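Pesticidal crystal protein Cry2Aa (Bacillus thuringiensis serovar kurstaki, PDB 1I5P) promotes colloid-osmotic lysis by binding to the midgut epithelial cells of dipteran and lepidopteran insect larvae. Local coordinates at residues Q170-L174 against T226-A230; S415-P419 against V465-N469; V568-T574 against R586-I592. All coordinates share one frame; numbering follows the deposited sequence.

Contact 1: residues Q170-L174 against T226-A230; sequences QLLLL and TYQTA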
loop_
_atom_site.group_PDB
_atom_site.type_symbol
_atom_site.label_atom_id
_atom_site.label_comp_id
_atom_site.label_asym_id
_atom_site.label_seq_id
_atom_site.Cartn_x
_atom_site.Cartn_y
_atom_site.Cartn_z
ATOM N N GLN A 170 -18.131 -11.336 -10.080
ATOM C CA GLN A 170 -17.843 -10.293 -9.102
ATOM C C GLN A 170 -16.370 -9.912 -9.001
ATOM O O GLN A 170 -16.051 -8.728 -8.926
ATOM C CB GLN A 170 -18.378 -10.690 -7.724
ATOM C CG GLN A 170 -19.853 -11.074 -7.735
ATOM C CD GLN A 170 -20.499 -10.961 -6.372
ATOM O OE1 GLN A 170 -19.964 -11.448 -5.376
ATOM N NE2 GLN A 170 -21.661 -10.314 -6.319
ATOM N N LEU A 171 -15.473 -10.894 -9.009
ATOM C CA LEU A 171 -14.047 -10.583 -8.915
ATOM C C LEU A 171 -13.550 -9.931 -10.198
ATOM O O LEU A 171 -12.761 -8.987 -10.166
ATOM C CB LEU A 171 -13.219 -11.842 -8.648
ATOM C CG LEU A 171 -11.716 -11.589 -8.453
ATOM C CD1 LEU A 171 -11.481 -10.941 -7.077
ATOM C CD2 LEU A 171 -10.950 -12.899 -8.553
ATOM N N LEU A 172 -14.012 -10.446 -11.331
ATOM C CA LEU A 172 -13.607 -9.912 -12.622
ATOM C C LEU A 172 -14.037 -8.460 -12.809
ATOM O O LEU A 172 -13.331 -7.671 -13.436
ATOM C CB LEU A 172 -14.190 -10.777 -13.743
ATOM C CG LEU A 172 -13.849 -10.357 -15.175
ATOM C CD1 LEU A 172 -12.367 -10.023 -15.274
ATOM C CD2 LEU A 172 -14.216 -11.485 -16.138
ATOM N N LEU A 173 -15.193 -8.119 -12.254
ATOM C CA LEU A 173 -15.737 -6.775 -12.362
ATOM C C LEU A 173 -15.332 -5.869 -11.202
ATOM O O LEU A 173 -15.600 -4.669 -11.223
ATOM C CB LEU A 173 -17.263 -6.848 -12.428
ATOM C CG LEU A 173 -17.862 -7.558 -13.647
ATOM C CD1 LEU A 173 -19.349 -7.803 -13.432
ATOM C CD2 LEU A 173 -17.637 -6.700 -14.886
ATOM N N LEU A 174 -14.682 -6.437 -10.191
ATOM C CA LEU A 174 -14.293 -5.655 -9.017
ATOM C C LEU A 174 -13.543 -4.349 -9.345
ATOM O O LEU A 174 -13.847 -3.304 -8.766
ATOM C CB LEU A 174 -13.483 -6.516 -8.046
ATOM C CG LEU A 174 -13.449 -6.023 -6.590
ATOM C CD1 LEU A 174 -14.877 -5.858 -6.049
ATOM C CD2 LEU A 174 -12.664 -7.004 -5.728
ATOM N N THR A 226 -15.412 -9.825 -1.549
ATOM C CA THR A 226 -15.193 -10.411 -2.871
ATOM C C THR A 226 -13.752 -10.893 -3.019
ATOM O O THR A 226 -13.497 -12.003 -3.490
ATOM C CB THR A 226 -15.504 -9.395 -3.994
ATOM O OG1 THR A 226 -16.876 -8.993 -3.907
ATOM C CG2 THR A 226 -15.260 -10.014 -5.369
ATOM N N TYR A 227 -12.813 -10.051 -2.612
ATOM C CA TYR A 227 -11.406 -10.398 -2.714
ATOM C C TYR A 227 -11.022 -11.543 -1.783
ATOM O O TYR A 227 -10.315 -12.463 -2.190
ATOM C CB TYR A 227 -10.546 -9.181 -2.400
ATOM C CG TYR A 227 -9.064 -9.480 -2.366
ATOM C CD1 TYR A 227 -8.329 -9.597 -3.542
ATOM C CD2 TYR A 227 -8.396 -9.632 -1.153
ATOM C CE1 TYR A 227 -6.962 -9.849 -3.514
ATOM C CE2 TYR A 227 -7.029 -9.890 -1.114
ATOM C CZ TYR A 227 -6.319 -9.992 -2.296
ATOM O OH TYR A 227 -4.966 -10.233 -2.249
ATOM N N GLN A 228 -11.481 -11.487 -0.534
ATOM C CA GLN A 228 -11.152 -12.539 0.434
ATOM C C GLN A 228 -11.637 -13.907 -0.010
ATOM O O GLN A 228 -10.936 -14.898 0.161
ATOM C CB GLN A 228 -11.729 -12.222 1.821
ATOM C CG GLN A 228 -10.895 -11.236 2.617
ATOM C CD GLN A 228 -11.228 -11.249 4.106
ATOM O OE1 GLN A 228 -12.316 -10.850 4.517
ATOM N NE2 GLN A 228 -10.282 -11.708 4.918
ATOM N N THR A 229 -12.840 -13.964 -0.568
ATOM C CA THR A 229 -13.379 -15.235 -1.038
ATOM C C THR A 229 -12.470 -15.827 -2.120
ATOM O O THR A 229 -12.160 -17.020 -2.111
ATOM C CB THR A 229 -14.802 -15.056 -1.618
ATOM O OG1 THR A 229 -15.695 -14.657 -0.571
ATOM C CG2 THR A 229 -15.300 -16.355 -2.240
ATOM N N ALA A 230 -12.038 -14.979 -3.046
ATOM C CA ALA A 230 -11.172 -15.419 -4.136
ATOM C C ALA A 230 -9.788 -15.805 -3.638
ATOM O O ALA A 230 -9.210 -16.797 -4.087
ATOM C CB ALA A 230 -11.052 -14.317 -5.180
HETATM O O HOH W 1 -18.800 -10.692 -2.735
#
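T226 presses its methyl group against the backbone of the 170-174 helix, and most of this contact is arranged round that carbon. CG2 lies 3.8 Å from L171 N and equally near L171 CA, and it also meets CB of Q170. Its place follows from chi1 of -61°: the methyl is trans to the threonine's own backbone N and points at the other helix, while OG1 takes the position beside that N. From there OG1 bonds to the carbonyl of Y222, one turn back in its helix, and accepts from a water at 2.8 Å. The same water donates to Q170 OE1, 3.0 Å away, and so bridges the polar ends where no direct hydrogen bond crosses; the amide's NE2 turns to the carbonyl of Q165. Threonine suits this place because one branch is apolar and the other polar.

L174 reaches T226 tip to tip, its CD2 4.0 Å from the threonine CG2. L171 leaves its backbone at an angle to the partner helix, but with chi1 of -177° its chain carries both methyls to A230, with CD2 3.7 Å from the alanine CB. The small alanine lets the forked leucine end come close to the helix. Y227 sends its ring past this layer to F244 and F253 of helix 238-259. The short segments cross at 125° with axes 9.9 Å apart, a packing of helices 170-193 and 202-232 within the N-terminal helical bundle of the delta-endotoxins, where L171 also rests on L101 and F244.

Contact 2: residues S415-P419 against V465-N469; sequences SNYFP and VSVHN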
loop_
_atom_site.group_PDB
_atom_site.type_symbol
_atom_site.label_atom_id
_atom_site.label_comp_id
_atom_site.label_asym_id
_atom_site.label_seq_id
_atom_site.Cartn_x
_atom_site.Cartn_y
_atom_site.Cartn_z
ATOM N N SER A 415 11.626 -6.389 -14.128
ATOM C CA SER A 415 12.116 -5.581 -13.022
ATOM C C SER A 415 10.851 -5.151 -12.290
ATOM O O SER A 415 9.797 -4.974 -12.906
ATOM C CB SER A 415 12.888 -4.350 -13.511
ATOM O OG SER A 415 12.010 -3.303 -13.878
ATOM N N ASN A 416 10.954 -4.999 -10.976
ATOM C CA ASN A 416 9.813 -4.608 -10.166
ATOM C C ASN A 416 9.953 -3.159 -9.742
ATOM O O ASN A 416 10.940 -2.768 -9.129
ATOM C CB ASN A 416 9.717 -5.536 -8.959
ATOM C CG ASN A 416 9.805 -6.994 -9.362
ATOM O OD1 ASN A 416 8.883 -7.530 -9.986
ATOM N ND2 ASN A 416 10.921 -7.644 -9.029
ATOM N N TYR A 417 8.941 -2.368 -10.075
ATOM C CA TYR A 417 8.954 -0.947 -9.768
ATOM C C TYR A 417 7.567 -0.361 -9.998
ATOM O O TYR A 417 6.843 -0.809 -10.886
ATOM C CB TYR A 417 9.959 -0.247 -10.690
ATOM C CG TYR A 417 9.834 1.257 -10.724
ATOM C CD1 TYR A 417 10.392 2.040 -9.717
ATOM C CD2 TYR A 417 9.121 1.900 -11.745
ATOM C CE1 TYR A 417 10.245 3.420 -9.713
ATOM C CE2 TYR A 417 8.966 3.284 -11.749
ATOM C CZ TYR A 417 9.528 4.036 -10.729
ATOM O OH TYR A 417 9.346 5.399 -10.700
ATOM N N PHE A 418 7.195 0.626 -9.191
ATOM C CA PHE A 418 5.906 1.299 -9.335
ATOM C C PHE A 418 6.131 2.786 -9.074
ATOM O O PHE A 418 6.816 3.145 -8.117
ATOM C CB PHE A 418 4.878 0.745 -8.338
ATOM C CG PHE A 418 4.720 -0.751 -8.392
ATOM C CD1 PHE A 418 5.521 -1.577 -7.606
ATOM C CD2 PHE A 418 3.781 -1.335 -9.239
ATOM C CE1 PHE A 418 5.389 -2.971 -7.658
ATOM C CE2 PHE A 418 3.638 -2.722 -9.303
ATOM C CZ PHE A 418 4.445 -3.543 -8.510
ATOM N N PRO A 419 5.555 3.666 -9.914
ATOM C CA PRO A 419 5.707 5.119 -9.760
ATOM C C PRO A 419 5.399 5.572 -8.346
ATOM O O PRO A 419 4.408 5.136 -7.761
ATOM C CB PRO A 419 4.712 5.679 -10.782
ATOM C CG PRO A 419 4.772 4.654 -11.868
ATOM C CD PRO A 419 4.684 3.365 -11.065
ATOM N N VAL A 465 12.475 -10.869 -1.966
ATOM C CA VAL A 465 11.197 -10.218 -2.181
ATOM C C VAL A 465 11.381 -8.728 -1.910
ATOM O O VAL A 465 11.892 -8.344 -0.854
ATOM C CB VAL A 465 10.138 -10.778 -1.198
ATOM C CG1 VAL A 465 8.854 -9.949 -1.257
ATOM C CG2 VAL A 465 9.864 -12.248 -1.514
ATOM N N SER A 466 10.988 -7.886 -2.860
ATOM C CA SER A 466 11.100 -6.448 -2.649
ATOM C C SER A 466 9.748 -5.923 -2.154
ATOM O O SER A 466 8.692 -6.318 -2.653
ATOM C CB SER A 466 11.541 -5.731 -3.936
ATOM O OG SER A 466 10.708 -6.037 -5.036
ATOM N N VAL A 467 9.800 -5.062 -1.140
ATOM C CA VAL A 467 8.607 -4.478 -0.538
ATOM C C VAL A 467 8.513 -3.018 -0.955
ATOM O O VAL A 467 9.338 -2.191 -0.556
ATOM C CB VAL A 467 8.670 -4.553 1.003
ATOM C CG1 VAL A 467 7.323 -4.178 1.596
ATOM C CG2 VAL A 467 9.081 -5.956 1.443
ATOM N N HIS A 468 7.498 -2.711 -1.753
ATOM C CA HIS A 468 7.302 -1.362 -2.267
ATOM C C HIS A 468 6.216 -0.600 -1.515
ATOM O O HIS A 468 5.123 -1.121 -1.263
ATOM C CB HIS A 468 6.947 -1.436 -3.754
ATOM C CG HIS A 468 7.911 -2.252 -4.559
ATOM N ND1 HIS A 468 8.719 -1.709 -5.533
ATOM C CD2 HIS A 468 8.201 -3.576 -4.525
ATOM C CE1 HIS A 468 9.465 -2.662 -6.066
ATOM N NE2 HIS A 468 9.167 -3.804 -5.470
ATOM N N ASN A 469 6.523 0.642 -1.160
ATOM C CA ASN A 469 5.570 1.466 -0.439
ATOM C C ASN A 469 5.792 2.927 -0.804
ATOM O O ASN A 469 6.909 3.324 -1.154
ATOM C CB ASN A 469 5.739 1.247 1.072
ATOM C CG ASN A 469 4.552 1.741 1.869
ATOM O OD1 ASN A 469 4.394 2.943 2.080
ATOM N ND2 ASN A 469 3.703 0.818 2.310
HETATM O O HOH W 2 9.123 0.888 -6.614
#
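S466 and H468 both face the 415-419 segment, and they meet it as a linked pair. S466 comes first: its OG lies 4.1 Å from CB of N416, a loose touch, while its hydroxyl is engaged in polar bonds. With chi1 of 54° the hydroxyl sits between its own backbone N and carbonyl carbon, and from there it bonds to H468 NE2 at 2.7 Å and to the hydroxyl of S376. The amide nitrogen of N416 also bonds to that S376 hydroxyl, so one small serine on strand 373-377 ties the polar ends of both sides together.

Two residues on and on the same side of the strand, H468 again points across. Its imidazole is the centre of the contact. CE1 lies 3.4 Å from the carbonyl oxygen of N416, which sits at the ring's edge near its plane. Over one face stands F418: the phenyl directs its CD1-CE1 edge at the imidazole, CE1 being above the ring centre, in a T-shaped pair with centroids 5.3 Å apart and planes at 89°. The other nitrogen, ND1, bonds to a water at 2.8 Å, in the plane of the ring, and that water accepts from the backbone N-H of F418.

Strand 462-469 lies between 275-278 and 422-430 in one sheet of the middle domain, the beta prism, and 415-416 pairs with 373-377 in another, so the contact joins two sheets. Histidine fits because one flat group offers two polar nitrogens and a face for an aromatic edge. S466 and the water grip both nitrogens and should fix the ring's rotation. In this buried setting, the chemistry implies that the polar imidazole is accommodated by bonding each nitrogen locally, with water relaying the link to the neighbouring backbone.

Contact 3: residues V568-T574 against R586-I592; sequences VSNVNTT and RFSDINI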
loop_
_atom_site.group_PDB
_atom_site.type_symbol
_atom_site.label_atom_id
_atom_site.label_comp_id
_atom_site.label_asym_id
_atom_site.label_seq_id
_atom_site.Cartn_x
_atom_site.Cartn_y
_atom_site.Cartn_z
ATOM N N VAL A 568 -8.398 7.296 27.255
ATOM C CA VAL A 568 -9.699 7.003 26.671
ATOM C C VAL A 568 -10.092 5.609 27.128
ATOM O O VAL A 568 -9.505 4.614 26.700
ATOM C CB VAL A 568 -9.661 7.041 25.135
ATOM C CG1 VAL A 568 -11.053 6.797 24.578
ATOM C CG2 VAL A 568 -9.129 8.388 24.667
ATOM N N SER A 569 -11.086 5.549 28.009
ATOM C CA SER A 569 -11.552 4.281 28.557
ATOM C C SER A 569 -12.753 3.710 27.829
ATOM O O SER A 569 -13.454 4.410 27.104
ATOM C CB SER A 569 -11.907 4.455 30.035
ATOM O OG SER A 569 -10.815 4.985 30.760
ATOM N N ASN A 570 -12.985 2.422 28.040
ATOM C CA ASN A 570 -14.108 1.731 27.433
ATOM C C ASN A 570 -14.089 1.816 25.916
ATOM O O ASN A 570 -15.124 2.004 25.280
ATOM C CB ASN A 570 -15.420 2.302 27.975
ATOM C CG ASN A 570 -15.504 2.221 29.487
ATOM O OD1 ASN A 570 -15.280 1.163 30.075
ATOM N ND2 ASN A 570 -15.830 3.342 30.123
ATOM N N VAL A 571 -12.902 1.693 25.337
ATOM C CA VAL A 571 -12.785 1.728 23.890
ATOM C C VAL A 571 -13.275 0.370 23.412
ATOM O O VAL A 571 -12.692 -0.659 23.740
ATOM C CB VAL A 571 -11.325 1.941 23.444
ATOM C CG1 VAL A 571 -11.218 1.828 21.928
ATOM C CG2 VAL A 571 -10.843 3.309 23.905
ATOM N N ASN A 572 -14.363 0.369 22.654
ATOM C CA ASN A 572 -14.926 -0.876 22.154
ATOM C C ASN A 572 -15.592 -0.605 20.822
ATOM O O ASN A 572 -16.528 0.190 20.744
ATOM C CB ASN A 572 -15.966 -1.417 23.135
ATOM C CG ASN A 572 -16.277 -2.875 22.901
ATOM O OD1 ASN A 572 -16.441 -3.313 21.762
ATOM N ND2 ASN A 572 -16.368 -3.639 23.985
ATOM N N THR A 573 -15.119 -1.270 19.775
ATOM C CA THR A 573 -15.673 -1.065 18.441
ATOM C C THR A 573 -16.504 -2.249 17.970
ATOM O O THR A 573 -16.712 -2.433 16.770
ATOM C CB THR A 573 -14.551 -0.823 17.419
ATOM O OG1 THR A 573 -13.765 -2.013 17.288
ATOM C CG2 THR A 573 -13.650 0.324 17.877
ATOM N N THR A 574 -16.977 -3.053 18.918
ATOM C CA THR A 574 -17.795 -4.219 18.594
ATOM C C THR A 574 -18.999 -3.807 17.756
ATOM O O THR A 574 -19.233 -4.362 16.681
ATOM C CB THR A 574 -18.306 -4.920 19.866
ATOM O OG1 THR A 574 -17.192 -5.387 20.638
ATOM C CG2 THR A 574 -19.186 -6.097 19.499
ATOM N N ARG A 586 -13.015 -3.932 13.108
ATOM C CA ARG A 586 -14.109 -2.991 12.883
ATOM C C ARG A 586 -13.627 -1.671 13.455
ATOM O O ARG A 586 -13.835 -1.370 14.633
ATOM C CB ARG A 586 -15.377 -3.447 13.601
ATOM C CG ARG A 586 -16.016 -4.667 12.978
ATOM C CD ARG A 586 -17.128 -5.189 13.855
ATOM N NE ARG A 586 -17.052 -6.636 13.968
ATOM C CZ ARG A 586 -17.607 -7.336 14.947
ATOM N NH1 ARG A 586 -18.285 -6.720 15.908
ATOM N NH2 ARG A 586 -17.473 -8.655 14.972
ATOM N N PHE A 587 -12.980 -0.884 12.607
ATOM C CA PHE A 587 -12.409 0.373 13.041
ATOM C C PHE A 587 -13.378 1.451 13.484
ATOM O O PHE A 587 -14.558 1.467 13.125
ATOM C CB PHE A 587 -11.468 0.925 11.952
ATOM C CG PHE A 587 -12.123 1.887 10.988
ATOM C CD1 PHE A 587 -12.349 3.216 11.345
ATOM C CD2 PHE A 587 -12.488 1.470 9.712
ATOM C CE1 PHE A 587 -12.924 4.113 10.446
ATOM C CE2 PHE A 587 -13.066 2.361 8.802
ATOM C CZ PHE A 587 -13.282 3.683 9.171
ATOM N N SER A 588 -12.837 2.352 14.291
ATOM C CA SER A 588 -13.545 3.508 14.793
ATOM C C SER A 588 -12.444 4.527 15.020
ATOM O O SER A 588 -11.344 4.164 15.441
ATOM C CB SER A 588 -14.247 3.203 16.112
ATOM O OG SER A 588 -14.979 4.338 16.538
ATOM N N ASP A 589 -12.720 5.790 14.726
ATOM C CA ASP A 589 -11.726 6.834 14.925
ATOM C C ASP A 589 -11.930 7.466 16.291
ATOM O O ASP A 589 -12.959 8.081 16.550
ATOM C CB ASP A 589 -11.832 7.889 13.822
ATOM C CG ASP A 589 -11.475 7.334 12.459
ATOM O OD1 ASP A 589 -10.762 6.312 12.411
ATOM O OD2 ASP A 589 -11.897 7.921 11.440
ATOM N N ILE A 590 -10.945 7.292 17.163
ATOM C CA ILE A 590 -11.017 7.836 18.509
ATOM C C ILE A 590 -10.338 9.194 18.588
ATOM O O ILE A 590 -9.148 9.324 18.284
ATOM C CB ILE A 590 -10.323 6.922 19.532
ATOM C CG1 ILE A 590 -10.678 5.454 19.277
ATOM C CG2 ILE A 590 -10.718 7.353 20.938
ATOM C CD1 ILE A 590 -12.161 5.128 19.407
ATOM N N ASN A 591 -11.098 10.204 18.996
ATOM C CA ASN A 591 -10.558 11.551 19.137
ATOM C C ASN A 591 -9.820 11.591 20.474
ATOM O O ASN A 591 -10.436 11.598 21.541
ATOM C CB ASN A 591 -11.698 12.578 19.104
ATOM C CG ASN A 591 -11.200 14.022 19.061
ATOM O OD1 ASN A 591 -11.959 14.944 18.753
ATOM N ND2 ASN A 591 -9.927 14.223 19.376
ATOM N N ILE A 592 -8.493 11.592 20.410
ATOM C CA ILE A 592 -7.669 11.616 21.611
ATOM C C ILE A 592 -7.581 13.015 22.204
ATOM O O ILE A 592 -7.657 13.193 23.415
ATOM C CB ILE A 592 -6.241 11.120 21.317
ATOM C CG1 ILE A 592 -6.292 9.722 20.690
ATOM C CG2 ILE A 592 -5.430 11.096 22.598
ATOM C CD1 ILE A 592 -7.031 8.693 21.529
#
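In the C-terminal beta sandwich of the toxin, the jelly-roll domain, the 568-574 segment leaves one sheet, turns a corner at N570 and continues along strand 585-597, the two segments running nearly antiparallel. At the sheet end, V568 packs on two isoleucines: its CG1 lies 3.7 Å from CG2 of I590, while its CG2 touches CD1 of I592 at 3.8 Å. A chi1 of -177° sets CG1 toward I590 and CG2 toward I592. Beyond the corner V571 adds a looser touch on CD1 of I590. Branched aliphatic residues suit this partly buried interface between strands, since they fill it while keeping to extended backbones.

Toward R586 the contact becomes polar. T573 OG1 donates to the carbonyl oxygen of R586 at 2.7 Å, the donor tilted 22° from the carbonyl plane. The same hydroxyl bonds to the backbone N of S551, so it acts in both directions. CG2 of T573 is pressed against CB of S588 at 3.4 Å, tighter than ordinary carbon contact. R586 bends at its third torsion and brings NH1 to the carbonyl oxygen of T574 at 2.7 Å; that oxygen lies at the guanidinium edge, almost in its plane, though the N-H...O angle of 143° is not straight. The loop that offers this carbonyl is shaped by an Asx turn, in which N572 OD1 accepts from the backbone N of T574 at 2.9 Å.

D589, facing away from the 568-574 segment, forms salt bridges with R548 and K263. Strand 555-561 is the hydrogen-bonded neighbour of 564-571, through V568 with I557, and strand 541-550 that of 585-597, through S588 with V549; the contact therefore joins the two sheets of the sandwich.

In the fold
The three contacts follow one another along the chain, each closing before the next opens, and each belongs to a different domain: contact 1 to the N-terminal helical bundle, contact 2 to the middle domain, contact 3 to the C-terminal sandwich. None touches another. Contacts 1 and 3 approach most closely by nearest atoms, about 11 Å, although their centres are 30 Å apart; contacts 1 and 2 have centres 24 Å apart and nearest atoms about 13 Å apart, and contacts 2 and 3 are 34 Å and about 18 Å. Contact 2 is the most buried. Y227 of the bundle touches F516 of the C-terminal domain, and the carbonyl of Y417 accepts from W41 of helix 31-44.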